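Local atomic coordinates of baculoviral IAP repeat-containing protein 2 (Homo sapiens, PDB entry 3M1D), a protein that belongs to the inhibitor-of-apoptosis family and, through the zinc-binding BIR1 domain seen here, is probably recruited to signalling complexes by TRAF2. Residues N44-C49 / G53-N58; K68-Y73 / S77-L82. All blocks are in the same frame, centred on the assembly; numbering follows the deposited sequence.

Contact 1. Residues N44-C49 / G53-N58; sequences NDKVKC and GLMLDN. With ZN (zinc ion), chain C.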
loop_
_atom_site.group_PDB
_atom_site.type_symbol
_atom_site.label_atom_id
_atom_site.label_comp_id
_atom_site.label_asym_id
_atom_site.label_seq_id
_atom_site.Cartn_x
_atom_site.Cartn_y
_atom_site.Cartn_z
ATOM N N ASN A 44 -9.031 -7.960 7.234
ATOM C CA ASN A 44 -9.942 -6.957 6.672
ATOM C C ASN A 44 -9.369 -6.394 5.366
ATOM O O ASN A 44 -8.991 -7.150 4.472
ATOM C CB ASN A 44 -10.218 -5.841 7.701
ATOM C CG ASN A 44 -10.873 -6.383 8.993
ATOM O OD1 ASN A 44 -11.523 -7.423 8.969
ATOM N ND2 ASN A 44 -10.689 -5.680 10.111
ATOM N N ASP A 45 -9.298 -5.073 5.261
ATOM C CA ASP A 45 -8.646 -4.438 4.114
ATOM C C ASP A 45 -7.402 -3.674 4.571
ATOM O O ASP A 45 -6.994 -2.698 3.950
ATOM C CB ASP A 45 -9.612 -3.518 3.365
ATOM C CG ASP A 45 -10.062 -2.323 4.198
ATOM O OD1 ASP A 45 -9.925 -2.350 5.440
ATOM O OD2 ASP A 45 -10.567 -1.355 3.601
ATOM N N LYS A 46 -6.800 -4.149 5.652
ATOM C CA LYS A 46 -5.665 -3.477 6.273
ATOM C C LYS A 46 -4.372 -3.827 5.581
ATOM O O LYS A 46 -4.051 -4.996 5.386
ATOM C CB LYS A 46 -5.564 -3.838 7.758
ATOM C CG LYS A 46 -4.481 -3.055 8.493
ATOM C CD LYS A 46 -4.558 -3.256 9.994
ATOM C CE LYS A 46 -4.294 -4.707 10.364
ATOM N NZ LYS A 46 -4.309 -4.879 11.841
ATOM N N VAL A 47 -3.623 -2.798 5.219
ATOM C CA VAL A 47 -2.386 -2.979 4.499
ATOM C C VAL A 47 -1.261 -2.279 5.270
ATOM O O VAL A 47 -1.516 -1.434 6.119
ATOM C CB VAL A 47 -2.510 -2.406 3.069
ATOM C CG1 VAL A 47 -3.646 -3.103 2.326
ATOM C CG2 VAL A 47 -2.776 -0.909 3.132
ATOM N N LYS A 48 -0.019 -2.628 4.962
ATOM C CA LYS A 48 1.116 -2.156 5.732
ATOM C C LYS A 48 2.253 -1.808 4.771
ATOM O O LYS A 48 2.494 -2.529 3.810
ATOM C CB LYS A 48 1.522 -3.263 6.719
ATOM C CG LYS A 48 2.547 -2.897 7.786
ATOM C CD LYS A 48 2.617 -4.025 8.838
ATOM C CE LYS A 48 3.830 -3.907 9.748
ATOM N NZ LYS A 48 4.166 -5.223 10.392
ATOM N N CYS A 49 2.936 -0.688 5.006
ATOM C CA CYS A 49 4.075 -0.338 4.159
ATOM C C CYS A 49 5.260 -1.237 4.465
ATOM O O CYS A 49 5.621 -1.432 5.629
ATOM C CB CYS A 49 4.489 1.122 4.339
ATOM S SG CYS A 49 5.933 1.559 3.332
ATOM N N GLY A 53 6.206 0.481 7.789
ATOM C CA GLY A 53 5.231 -0.178 8.650
ATOM C C GLY A 53 3.940 0.609 8.893
ATOM O O GLY A 53 3.112 0.208 9.704
ATOM N N LEU A 54 3.746 1.730 8.200
ATOM C CA LEU A 54 2.468 2.443 8.314
ATOM C C LEU A 54 1.311 1.497 7.969
ATOM O O LEU A 54 1.373 0.787 6.970
ATOM C CB LEU A 54 2.441 3.659 7.387
ATOM C CG LEU A 54 1.133 4.439 7.265
ATOM C CD1 LEU A 54 0.848 5.226 8.544
ATOM C CD2 LEU A 54 1.234 5.373 6.068
ATOM N N MET A 55 0.264 1.500 8.795
ATOM C CA MET A 55 -0.874 0.599 8.619
ATOM C C MET A 55 -2.158 1.364 8.327
ATOM O O MET A 55 -2.504 2.302 9.043
ATOM C CB MET A 55 -1.061 -0.283 9.859
ATOM C CG MET A 55 0.094 -1.260 10.076
ATOM S SD MET A 55 -0.146 -2.297 11.529
ATOM C CE MET A 55 -1.178 -3.559 10.820
ATOM N N LEU A 56 -2.860 0.935 7.281
ATOM C CA LEU A 56 -4.036 1.635 6.771
ATOM C C LEU A 56 -5.151 0.651 6.432
ATOM O O LEU A 56 -4.908 -0.402 5.838
ATOM C CB LEU A 56 -3.664 2.436 5.524
ATOM C CG LEU A 56 -2.733 3.630 5.744
ATOM C CD1 LEU A 56 -2.330 4.282 4.430
ATOM C CD2 LEU A 56 -3.394 4.642 6.648
ATOM N N ASP A 57 -6.372 0.988 6.818
ATOM C CA ASP A 57 -7.523 0.164 6.460
ATOM C C ASP A 57 -8.741 1.046 6.187
ATOM O O ASP A 57 -8.616 2.265 6.069
ATOM C CB ASP A 57 -7.815 -0.897 7.539
ATOM C CG ASP A 57 -8.378 -0.301 8.825
ATOM O OD1 ASP A 57 -8.519 0.936 8.927
ATOM O OD2 ASP A 57 -8.689 -1.080 9.747
ATOM N N ASN A 58 -9.910 0.422 6.094
ATOM C CA ASN A 58 -11.145 1.139 5.812
ATOM C C ASN A 58 -10.979 2.065 4.605
ATOM O O ASN A 58 -11.260 3.258 4.689
ATOM C CB ASN A 58 -11.584 1.940 7.040
ATOM C CG ASN A 58 -13.031 2.407 6.944
ATOM O OD1 ASN A 58 -13.832 1.823 6.221
ATOM N ND2 ASN A 58 -13.360 3.470 7.666
HETATM ZN ZN ZN C . 6.232 3.734 4.172
HETATM O O HOH W 1 -8.713 -3.814 10.222
#
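Asn-44 ND2 reaches Asp-57 OD2 through a water. Asp-45 then reaches across to Asn-58, its carboxylate receiving the backbone N-H: OD1 is met on its syn side by Asn-58 N at 2.8 Å, 23° out of the carboxylate plane. The carboxylate lies here because chi1 (65°) sets CG between the backbone N and the carbonyl carbon; its other oxygen, OD2, accepts Trp-59 N, so one short acid holds two successive amides. Lys-46 bends at chi3 (64°), and its CE presses on Met-55 CE at 3.4 Å, an unusually close approach of carbons; its flexible methylenes suit this partly exposed face. Val-47 and Leu-56 form an antiparallel hydrogen-bonded pair, with Val-47 N to Leu-56 O at 2.8 Å and Leu-56 N to Val-47 O at 3.0 Å. Both apolar side chains lie on the inner face, against Phe-38. Lys-48, a non-hydrogen-bonded pair with Met-55, is on the other face, where its CG lies 3.7 Å from Met-55 CG. Cys-49 N donates to Leu-54 O, while Cys-49 O accepts Gly-53 N from above the carbonyl plane. Gly-53, at positive phi, turns where a side chain would strike the preceding carbonyl. Backbone bonds at Cys-49 N and O thus fix the strand end from which SG binds zinc at 2.4 Å, with Cys-52, His-69 and Cys-76 completing the site.

Contact 2. Residues K68-Y73 / S77-L82; sequences KHKQLY and SFIQNL. With ZN (zinc ion), chain C.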
loop_
_atom_site.group_PDB
_atom_site.type_symbol
_atom_site.label_atom_id
_atom_site.label_comp_id
_atom_site.label_asym_id
_atom_site.label_seq_id
_atom_site.Cartn_x
_atom_site.Cartn_y
_atom_site.Cartn_z
ATOM N N LYS A 68 -2.180 9.249 1.006
ATOM C CA LYS A 68 -2.354 8.932 2.419
ATOM C C LYS A 68 -0.985 8.655 3.027
ATOM O O LYS A 68 -0.673 9.113 4.118
ATOM C CB LYS A 68 -3.274 7.719 2.620
ATOM C CG LYS A 68 -4.759 8.063 2.580
ATOM C CD LYS A 68 -5.593 6.961 3.230
ATOM C CE LYS A 68 -7.069 7.333 3.321
ATOM N NZ LYS A 68 -7.867 6.241 3.989
ATOM N N HIS A 69 -0.175 7.914 2.286
ATOM C CA HIS A 69 1.155 7.513 2.725
ATOM C C HIS A 69 2.058 8.728 2.979
ATOM O O HIS A 69 2.672 8.840 4.041
ATOM C CB HIS A 69 1.770 6.622 1.649
ATOM C CG HIS A 69 2.897 5.770 2.131
ATOM N ND1 HIS A 69 3.319 4.648 1.450
ATOM C CD2 HIS A 69 3.684 5.865 3.228
ATOM C CE1 HIS A 69 4.320 4.090 2.105
ATOM N NE2 HIS A 69 4.558 4.806 3.188
ATOM N N LYS A 70 2.146 9.615 1.990
ATOM C CA LYS A 70 2.933 10.850 2.080
ATOM C C LYS A 70 2.503 11.722 3.246
ATOM O O LYS A 70 3.340 12.321 3.913
ATOM C CB LYS A 70 2.782 11.692 0.801
ATOM C CG LYS A 70 3.736 11.353 -0.316
ATOM C CD LYS A 70 3.190 11.824 -1.669
ATOM C CE LYS A 70 2.832 13.310 -1.676
ATOM N NZ LYS A 70 2.624 13.850 -3.069
ATOM N N GLN A 71 1.187 11.818 3.447
ATOM C CA GLN A 71 0.588 12.685 4.457
ATOM C C GLN A 71 0.800 12.176 5.869
ATOM O O GLN A 71 1.049 12.955 6.790
ATOM C CB GLN A 71 -0.926 12.814 4.227
ATOM C CG GLN A 71 -1.329 13.895 3.239
ATOM C CD GLN A 71 -2.753 13.740 2.719
ATOM O OE1 GLN A 71 -3.121 14.373 1.729
ATOM N NE2 GLN A 71 -3.560 12.899 3.378
ATOM N N LEU A 72 0.669 10.869 6.045
ATOM C CA LEU A 72 0.681 10.308 7.387
ATOM C C LEU A 72 2.082 10.032 7.875
ATOM O O LEU A 72 2.391 10.288 9.044
ATOM C CB LEU A 72 -0.164 9.035 7.457
ATOM C CG LEU A 72 -1.651 9.276 7.214
ATOM C CD1 LEU A 72 -2.329 7.981 6.770
ATOM C CD2 LEU A 72 -2.304 9.825 8.465
ATOM N N TYR A 73 2.919 9.501 6.988
ATOM C CA TYR A 73 4.288 9.151 7.358
ATOM C C TYR A 73 5.318 9.575 6.310
ATOM O O TYR A 73 5.873 8.737 5.598
ATOM C CB TYR A 73 4.412 7.656 7.669
ATOM C CG TYR A 73 5.444 7.404 8.741
ATOM C CD1 TYR A 73 5.167 7.688 10.074
ATOM C CD2 TYR A 73 6.711 6.939 8.416
ATOM C CE1 TYR A 73 6.113 7.482 11.062
ATOM C CE2 TYR A 73 7.667 6.735 9.395
ATOM C CZ TYR A 73 7.366 7.020 10.710
ATOM O OH TYR A 73 8.314 6.818 11.679
ATOM N N SER A 77 11.435 6.446 3.640
ATOM C CA SER A 77 12.355 6.598 2.514
ATOM C C SER A 77 11.721 6.143 1.206
ATOM O O SER A 77 11.959 6.735 0.155
ATOM C CB SER A 77 13.647 5.800 2.736
ATOM O OG SER A 77 14.337 6.260 3.874
ATOM N N PHE A 78 10.936 5.073 1.253
ATOM C CA PHE A 78 10.320 4.600 0.027
ATOM C C PHE A 78 9.376 5.661 -0.550
ATOM O O PHE A 78 9.525 6.073 -1.700
ATOM C CB PHE A 78 9.567 3.285 0.229
ATOM C CG PHE A 78 8.743 2.886 -0.960
ATOM C CD1 PHE A 78 9.329 2.247 -2.043
ATOM C CD2 PHE A 78 7.391 3.182 -1.015
ATOM C CE1 PHE A 78 8.576 1.887 -3.157
ATOM C CE2 PHE A 78 6.632 2.826 -2.125
ATOM C CZ PHE A 78 7.229 2.181 -3.198
ATOM N N ILE A 79 8.404 6.102 0.244
ATOM C CA ILE A 79 7.442 7.080 -0.254
ATOM C C ILE A 79 8.137 8.371 -0.724
ATOM O O ILE A 79 7.675 9.000 -1.672
ATOM C CB ILE A 79 6.294 7.387 0.753
ATOM C CG1 ILE A 79 5.028 7.820 -0.001
ATOM C CG2 ILE A 79 6.698 8.457 1.755
ATOM C CD1 ILE A 79 4.496 6.769 -0.987
ATOM N N GLN A 80 9.254 8.743 -0.091
ATOM C CA GLN A 80 10.005 9.931 -0.505
ATOM C C GLN A 80 10.639 9.732 -1.878
ATOM O O GLN A 80 10.637 10.634 -2.716
ATOM C CB GLN A 80 11.105 10.269 0.503
ATOM C CG GLN A 80 10.643 10.923 1.789
ATOM C CD GLN A 80 11.788 11.054 2.796
ATOM O OE1 GLN A 80 11.619 11.596 3.897
ATOM N NE2 GLN A 80 12.958 10.561 2.417
ATOM N N ASN A 81 11.192 8.546 -2.102
ATOM C CA ASN A 81 11.870 8.264 -3.357
ATOM C C ASN A 81 10.893 7.984 -4.491
ATOM O O ASN A 81 11.180 8.245 -5.659
ATOM C CB ASN A 81 12.843 7.100 -3.183
ATOM C CG ASN A 81 14.035 7.469 -2.314
ATOM O OD1 ASN A 81 14.388 8.645 -2.197
ATOM N ND2 ASN A 81 14.660 6.466 -1.699
ATOM N N LEU A 82 9.734 7.447 -4.140
ATOM C CA LEU A 82 8.714 7.141 -5.127
ATOM C C LEU A 82 8.211 8.435 -5.754
ATOM O O LEU A 82 8.049 8.539 -6.971
ATOM C CB LEU A 82 7.550 6.414 -4.456
ATOM C CG LEU A 82 6.467 5.936 -5.410
ATOM C CD1 LEU A 82 7.055 4.869 -6.308
ATOM C CD2 LEU A 82 5.260 5.415 -4.640
HETATM ZN ZN ZN C . 6.232 3.734 4.172
#
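Ile-79 packs over one face of the His-69 ring, the central feature where two helices of the BIR domain meet beside its zinc site of three cysteines and one histidine. Ile-79 CB stands 3.8 Å from the ring centroid of His-69 and only 6° off the ring normal, a CH-pi contact. The two side chains run past each other in opposite directions, which lets CG1 and CD1 extend over the ring toward its root; Ile-79 CD1 comes within 3.4 Å of His-69 ND1. A branched aliphatic residue suits this place, since it covers a flat ring broadly without competing for the metal. Crossing it at about a right angle, Lys-70 adds its CG at 3.8 Å from Ile-79 CG1, while its ammonium end leads away. Ile-79 CG2 touches the carbonyl O of Tyr-73, the first residue past the helix. Phe-78 turns a ring edge to His-69 CE1, and its own ring meets Phe-50 edge-to-face. The axes of segments 68-72 and 77-82 approach to 9.9 Å, their directions 121° apart. His-69 swings toward the metal with CG anti to the backbone N (chi1 -160°). Its ring is held at both nitrogens: ND1 is hydrogen-bonded to Ala-36 O, and His-69 NE2 binds zinc at 2.2 Å.

Overall arrangement
Both contacts belong to the single BIR domain and follow one another along the chain, their centres about 14 Å apart. Contact 1 is the more superficial, a hairpin held chiefly by backbone hydrogen bonds, with lysines and acids on its outer parts; contact 2 is partly buried and depends on apolar and ring contacts between helices. They share the zinc ion: contact 1 supplies Cys-49 and contact 2 His-69, with Cys-52 and Cys-76 completing the site. Leucines also join them, since Leu-56 meets Leu-72 and Leu-54 meets the His-69 ring, so the leucines of 53-58 pack on helix 65-72. In so small a domain, the metal thus ties sheet and helices together.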